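Local coordinates for protein cryptic loci regulator 2 (Schizosaccharomyces pombe 972h-, PDB 5IKJ) that promotes transcriptional silencing upstream of histone deacetylases and is required for nucleosome positioning at heterochromatic loci and for silencing by the SHREC repressor complex, at residues H66-Q75 with I360-F368. Residues are numbered along the deposited sequence; the frame is centred on the assembly and turned at random.
Sequences HVFGGAGSTQ and IPLTVLPTF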
ATOM      1  N   HIS A  66     -12.646   1.941  -7.623  1.00 56.75           N
ATOM      2  CA  HIS A  66     -12.382   1.409  -6.292  1.00 54.34           C
ATOM      3  C   HIS A  66     -11.800   0.004  -6.375  1.00 54.50           C
ATOM      4  O   HIS A  66     -10.750  -0.277  -5.786  1.00 57.27           O
ATOM      5  CB  HIS A  66     -13.672   1.410  -5.473  1.00 59.02           C
ATOM      6  CG  HIS A  66     -13.454   1.387  -3.993  1.00 63.78           C
ATOM      7  ND1 HIS A  66     -14.481   1.572  -3.092  1.00 74.01           N
ATOM      8  CD2 HIS A  66     -12.335   1.199  -3.253  1.00 60.86           C
ATOM      9  CE1 HIS A  66     -14.005   1.501  -1.863  1.00 73.79           C
ATOM     10  NE2 HIS A  66     -12.705   1.276  -1.932  1.00 64.18           N
ATOM     11  N   VAL A  67     -12.462  -0.889  -7.112  1.00 50.91           N
ATOM     12  CA  VAL A  67     -12.018  -2.279  -7.170  1.00 53.99           C
ATOM     13  C   VAL A  67     -10.686  -2.385  -7.897  1.00 54.94           C
ATOM     14  O   VAL A  67      -9.796  -3.139  -7.484  1.00 55.26           O
ATOM     15  CB  VAL A  67     -13.087  -3.163  -7.837  1.00 54.70           C
ATOM     16  CG1 VAL A  67     -12.730  -4.637  -7.680  1.00 62.00           C
ATOM     17  CG2 VAL A  67     -14.451  -2.894  -7.241  1.00 61.40           C
ATOM     18  N   PHE A  68     -10.527  -1.643  -8.991  1.00 52.37           N
ATOM     19  CA  PHE A  68      -9.305  -1.667  -9.779  1.00 53.84           C
ATOM     20  C   PHE A  68      -8.401  -0.477  -9.486  1.00 50.97           C
ATOM     21  O   PHE A  68      -7.551  -0.132 -10.313  1.00 58.62           O
ATOM     22  CB  PHE A  68      -9.645  -1.721 -11.268  1.00 54.44           C
ATOM     23  CG  PHE A  68     -10.519  -2.884 -11.642  1.00 65.28           C
ATOM     24  CD1 PHE A  68     -10.074  -4.184 -11.465  1.00 57.90           C
ATOM     25  CD2 PHE A  68     -11.784  -2.680 -12.168  1.00 57.29           C
ATOM     26  CE1 PHE A  68     -10.872  -5.257 -11.804  1.00 57.28           C
ATOM     27  CE2 PHE A  68     -12.587  -3.751 -12.511  1.00 64.33           C
ATOM     28  CZ  PHE A  68     -12.130  -5.041 -12.329  1.00 66.97           C
ATOM     29  N   GLY A  69      -8.565   0.154  -8.325  1.00 56.13           N
ATOM     30  CA  GLY A  69      -7.730   1.274  -7.944  1.00 48.48           C
ATOM     31  C   GLY A  69      -7.622   1.428  -6.441  1.00 54.48           C
ATOM     32  O   GLY A  69      -6.772   0.799  -5.804  1.00 52.99           O
ATOM     33  N   GLY A  70      -8.482   2.259  -5.865  1.00 55.26           N
ATOM     34  CA  GLY A  70      -8.462   2.512  -4.440  1.00 50.87           C
ATOM     35  C   GLY A  70      -7.526   3.651  -4.068  1.00 51.03           C
ATOM     36  O   GLY A  70      -6.598   4.002  -4.795  1.00 56.95           O
ATOM     37  N   ALA A  71      -7.789   4.231  -2.898  1.00 50.51           N
ATOM     38  CA  ALA A  71      -7.022   5.375  -2.424  1.00 52.41           C
ATOM     39  C   ALA A  71      -5.527   5.098  -2.488  1.00 55.92           C
ATOM     40  O   ALA A  71      -5.046   4.079  -1.985  1.00 48.31           O
ATOM     41  CB  ALA A  71      -7.427   5.715  -0.989  1.00 47.78           C
ATOM     42  N   GLY A  72      -4.797   6.016  -3.116  1.00 55.97           N
ATOM     43  CA  GLY A  72      -3.351   5.971  -3.136  1.00 43.42           C
ATOM     44  C   GLY A  72      -2.730   5.302  -4.342  1.00 47.60           C
ATOM     45  O   GLY A  72      -1.497   5.227  -4.413  1.00 51.86           O
ATOM     46  N   SER A  73      -3.530   4.816  -5.287  1.00 49.11           N
ATOM     47  CA  SER A  73      -2.981   4.093  -6.426  1.00 53.00           C
ATOM     48  C   SER A  73      -2.202   5.032  -7.337  1.00 64.48           C
ATOM     49  O   SER A  73      -2.669   6.129  -7.665  1.00 55.35           O
ATOM     50  CB  SER A  73      -4.096   3.416  -7.218  1.00 53.54           C
ATOM     51  OG  SER A  73      -3.558   2.655  -8.288  1.00 50.14           O
ATOM     52  N   THR A  74      -1.013   4.594  -7.750  1.00 59.09           N
ATOM     53  CA  THR A  74      -0.241   5.272  -8.784  1.00 54.50           C
ATOM     54  C   THR A  74      -0.072   4.398 -10.019  1.00 61.09           C
ATOM     55  O   THR A  74       0.749   4.719 -10.886  1.00 55.41           O
ATOM     56  CB  THR A  74       1.131   5.692  -8.246  1.00 53.40           C
ATOM     57  OG1 THR A  74       1.931   4.530  -7.997  1.00 56.58           O
ATOM     58  CG2 THR A  74       0.983   6.487  -6.953  1.00 52.93           C
ATOM     59  N   GLN A  75      -0.825   3.302 -10.121  1.00 59.95           N
ATOM     60  CA  GLN A  75      -0.692   2.415 -11.273  1.00 68.64           C
ATOM     61  C   GLN A  75      -1.015   3.108 -12.590  1.00 70.96           C
ATOM     62  O   GLN A  75      -0.341   2.809 -13.592  1.00 72.86           O
ATOM     63  CB  GLN A  75      -1.580   1.178 -11.082  1.00 64.04           C
ATOM     64  CG  GLN A  75      -1.213   0.330  -9.873  1.00 51.13           C
ATOM     65  CD  GLN A  75       0.257  -0.031  -9.841  1.00 49.99           C
ATOM     66  OE1 GLN A  75       0.814  -0.497 -10.836  1.00 53.25           O
ATOM     67  NE2 GLN A  75       0.901   0.202  -8.702  1.00 47.25           N
ATOM     68  N   ILE A 360      -1.743  -5.097 -20.129  1.00100.19           N
ATOM     69  CA  ILE A 360      -1.260  -4.889 -18.759  1.00 94.16           C
ATOM     70  C   ILE A 360      -2.258  -5.509 -17.786  1.00 88.60           C
ATOM     71  O   ILE A 360      -3.476  -5.326 -17.963  1.00 82.49           O
ATOM     72  CB  ILE A 360      -1.074  -3.394 -18.482  1.00 90.85           C
ATOM     73  CG1 ILE A 360      -0.036  -2.793 -19.434  1.00 88.61           C
ATOM     74  CG2 ILE A 360      -0.634  -3.157 -17.038  1.00 83.97           C
ATOM     75  CD1 ILE A 360      -0.052  -1.280 -19.473  1.00 82.16           C
ATOM     76  N   PRO A 361      -1.817  -6.239 -16.758  1.00 87.66           N
ATOM     77  CA  PRO A 361      -2.780  -6.852 -15.832  1.00 76.27           C
ATOM     78  C   PRO A 361      -3.331  -5.809 -14.871  1.00 71.63           C
ATOM     79  O   PRO A 361      -2.575  -5.035 -14.278  1.00 70.60           O
ATOM     80  CB  PRO A 361      -1.945  -7.908 -15.100  1.00 79.38           C
ATOM     81  CG  PRO A 361      -0.573  -7.317 -15.069  1.00 88.26           C
ATOM     82  CD  PRO A 361      -0.426  -6.478 -16.329  1.00 92.14           C
ATOM     83  N   LEU A 362      -4.653  -5.781 -14.724  1.00 71.13           N
ATOM     84  CA  LEU A 362      -5.273  -4.820 -13.824  1.00 57.42           C
ATOM     85  C   LEU A 362      -4.906  -5.127 -12.376  1.00 69.93           C
ATOM     86  O   LEU A 362      -4.761  -6.285 -11.976  1.00 66.23           O
ATOM     87  CB  LEU A 362      -6.794  -4.829 -13.986  1.00 65.57           C
ATOM     88  CG  LEU A 362      -7.376  -4.243 -15.276  1.00 70.52           C
ATOM     89  CD1 LEU A 362      -8.895  -4.191 -15.177  1.00 64.38           C
ATOM     90  CD2 LEU A 362      -6.819  -2.852 -15.576  1.00 67.19           C
ATOM     91  N   THR A 363      -4.744  -4.065 -11.592  1.00 63.19           N
ATOM     92  CA  THR A 363      -4.465  -4.180 -10.166  1.00 53.29           C
ATOM     93  C   THR A 363      -5.787  -4.298  -9.419  1.00 54.18           C
ATOM     94  O   THR A 363      -6.613  -3.380  -9.462  1.00 50.51           O
ATOM     95  CB  THR A 363      -3.671  -2.972  -9.671  1.00 49.18           C
ATOM     96  OG1 THR A 363      -2.423  -2.895 -10.373  1.00 59.28           O
ATOM     97  CG2 THR A 363      -3.400  -3.075  -8.173  1.00 50.66           C
ATOM     98  N   VAL A 364      -5.990  -5.424  -8.739  1.00 55.83           N
ATOM     99  CA  VAL A 364      -7.226  -5.687  -8.012  1.00 48.27           C
ATOM    100  C   VAL A 364      -6.998  -5.379  -6.540  1.00 50.65           C
ATOM    101  O   VAL A 364      -6.066  -5.908  -5.919  1.00 56.44           O
ATOM    102  CB  VAL A 364      -7.697  -7.138  -8.212  1.00 50.39           C
ATOM    103  CG1 VAL A 364      -9.038  -7.358  -7.524  1.00 46.79           C
ATOM    104  CG2 VAL A 364      -7.805  -7.453  -9.697  1.00 51.92           C
ATOM    105  N   LEU A 365      -7.854  -4.536  -5.983  1.00 55.89           N
ATOM    106  CA  LEU A 365      -7.694  -4.075  -4.612  1.00 54.49           C
ATOM    107  C   LEU A 365      -8.123  -5.174  -3.645  1.00 53.33           C
ATOM    108  O   LEU A 365      -9.300  -5.554  -3.645  1.00 46.07           O
ATOM    109  CB  LEU A 365      -8.532  -2.828  -4.385  1.00 51.78           C
ATOM    110  CG  LEU A 365      -8.427  -2.113  -3.041  1.00 52.61           C
ATOM    111  CD1 LEU A 365      -7.038  -1.526  -2.851  1.00 49.52           C
ATOM    112  CD2 LEU A 365      -9.494  -1.032  -2.979  1.00 51.47           C
ATOM    113  N   PRO A 366      -7.226  -5.700  -2.816  1.00 49.99           N
ATOM    114  CA  PRO A 366      -7.637  -6.721  -1.852  1.00 48.76           C
ATOM    115  C   PRO A 366      -8.320  -6.113  -0.638  1.00 56.39           C
ATOM    116  O   PRO A 366      -7.998  -5.007  -0.198  1.00 56.20           O
ATOM    117  CB  PRO A 366      -6.311  -7.385  -1.465  1.00 52.23           C
ATOM    118  CG  PRO A 366      -5.330  -6.282  -1.558  1.00 52.13           C
ATOM    119  CD  PRO A 366      -5.787  -5.395  -2.698  1.00 50.48           C
ATOM    120  N   THR A 367      -9.286  -6.855  -0.102  1.00 51.69           N
ATOM    121  CA  THR A 367      -9.971  -6.493   1.139  1.00 71.31           C
ATOM    122  C   THR A 367      -9.648  -7.583   2.154  1.00 74.54           C
ATOM    123  O   THR A 367     -10.332  -8.608   2.223  1.00 86.63           O
ATOM    124  CB  THR A 367     -11.483  -6.337   0.925  1.00 87.73           C
ATOM    125  OG1 THR A 367     -12.009  -7.512   0.292  1.00 77.57           O
ATOM    126  CG2 THR A 367     -11.773  -5.115   0.060  1.00 81.67           C
ATOM    127  N   PHE A 368      -8.598  -7.354   2.949  1.00 66.49           N
ATOM    128  CA  PHE A 368      -8.127  -8.382   3.872  1.00 86.84           C
ATOM    129  C   PHE A 368      -9.048  -8.517   5.078  1.00 88.61           C
ATOM    130  O   PHE A 368      -9.255  -9.626   5.584  1.00 95.03           O
ATOM    131  CB  PHE A 368      -6.705  -8.066   4.331  1.00 78.71           C
ATOM    132  CG  PHE A 368      -5.656  -8.326   3.292  1.00 75.11           C
ATOM    133  CD1 PHE A 368      -5.580  -9.555   2.658  1.00 72.62           C
ATOM    134  CD2 PHE A 368      -4.730  -7.348   2.965  1.00 68.25           C
ATOM    135  CE1 PHE A 368      -4.610  -9.797   1.708  1.00 75.24           C
ATOM    136  CE2 PHE A 368      -3.758  -7.585   2.014  1.00 68.38           C
ATOM    137  CZ  PHE A 368      -3.698  -8.811   1.384  1.00 70.76           C
TER
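V67 O, at the C-terminal end of helix 50-67, accepts a hydrogen bond from L365 N (2.8 Å, 163° at the hydrogen). One residue on, where the chain leaves the helix, F68 CA makes a CH···O contact of 3.2 Å with T363 O, which also lies at the edge of the F68 ring.

The apolar contacts begin with that ring. L362 CD1 sits over one face, 4.0 Å from the centroid and 15° off the normal, a CH-pi contact, while V364 CG2 reaches the ring edge at CE1. A serine in place of F68 would probably leave L362 CD1 without its aromatic face and open a gap beside V364. L365 holds CG anti to its backbone N (chi1 -175°), on the side of the helix end, where CD2 lies 3.2 Å from H66 O and 3.6 Å from H66 CD2; G70 CA packs on the same methyl.

Q75 and T363 cross at about a right angle in a van der Waals contact, Q75 CG 3.5 Å from T363 OG1.

A chain of a different protein packs against F68 and V364. Helix 214-237 hydrogen-bonds Q75 NE2 through T237 OG1 and H66 NE2 through E225 OE2, and its F228 touches P366; Y191 of helix 183-195 stacks on the H66 ring and touches L365. F353 of strand 353-355 meets F68 edge-to-face and shares backbone hydrogen bonds with L362.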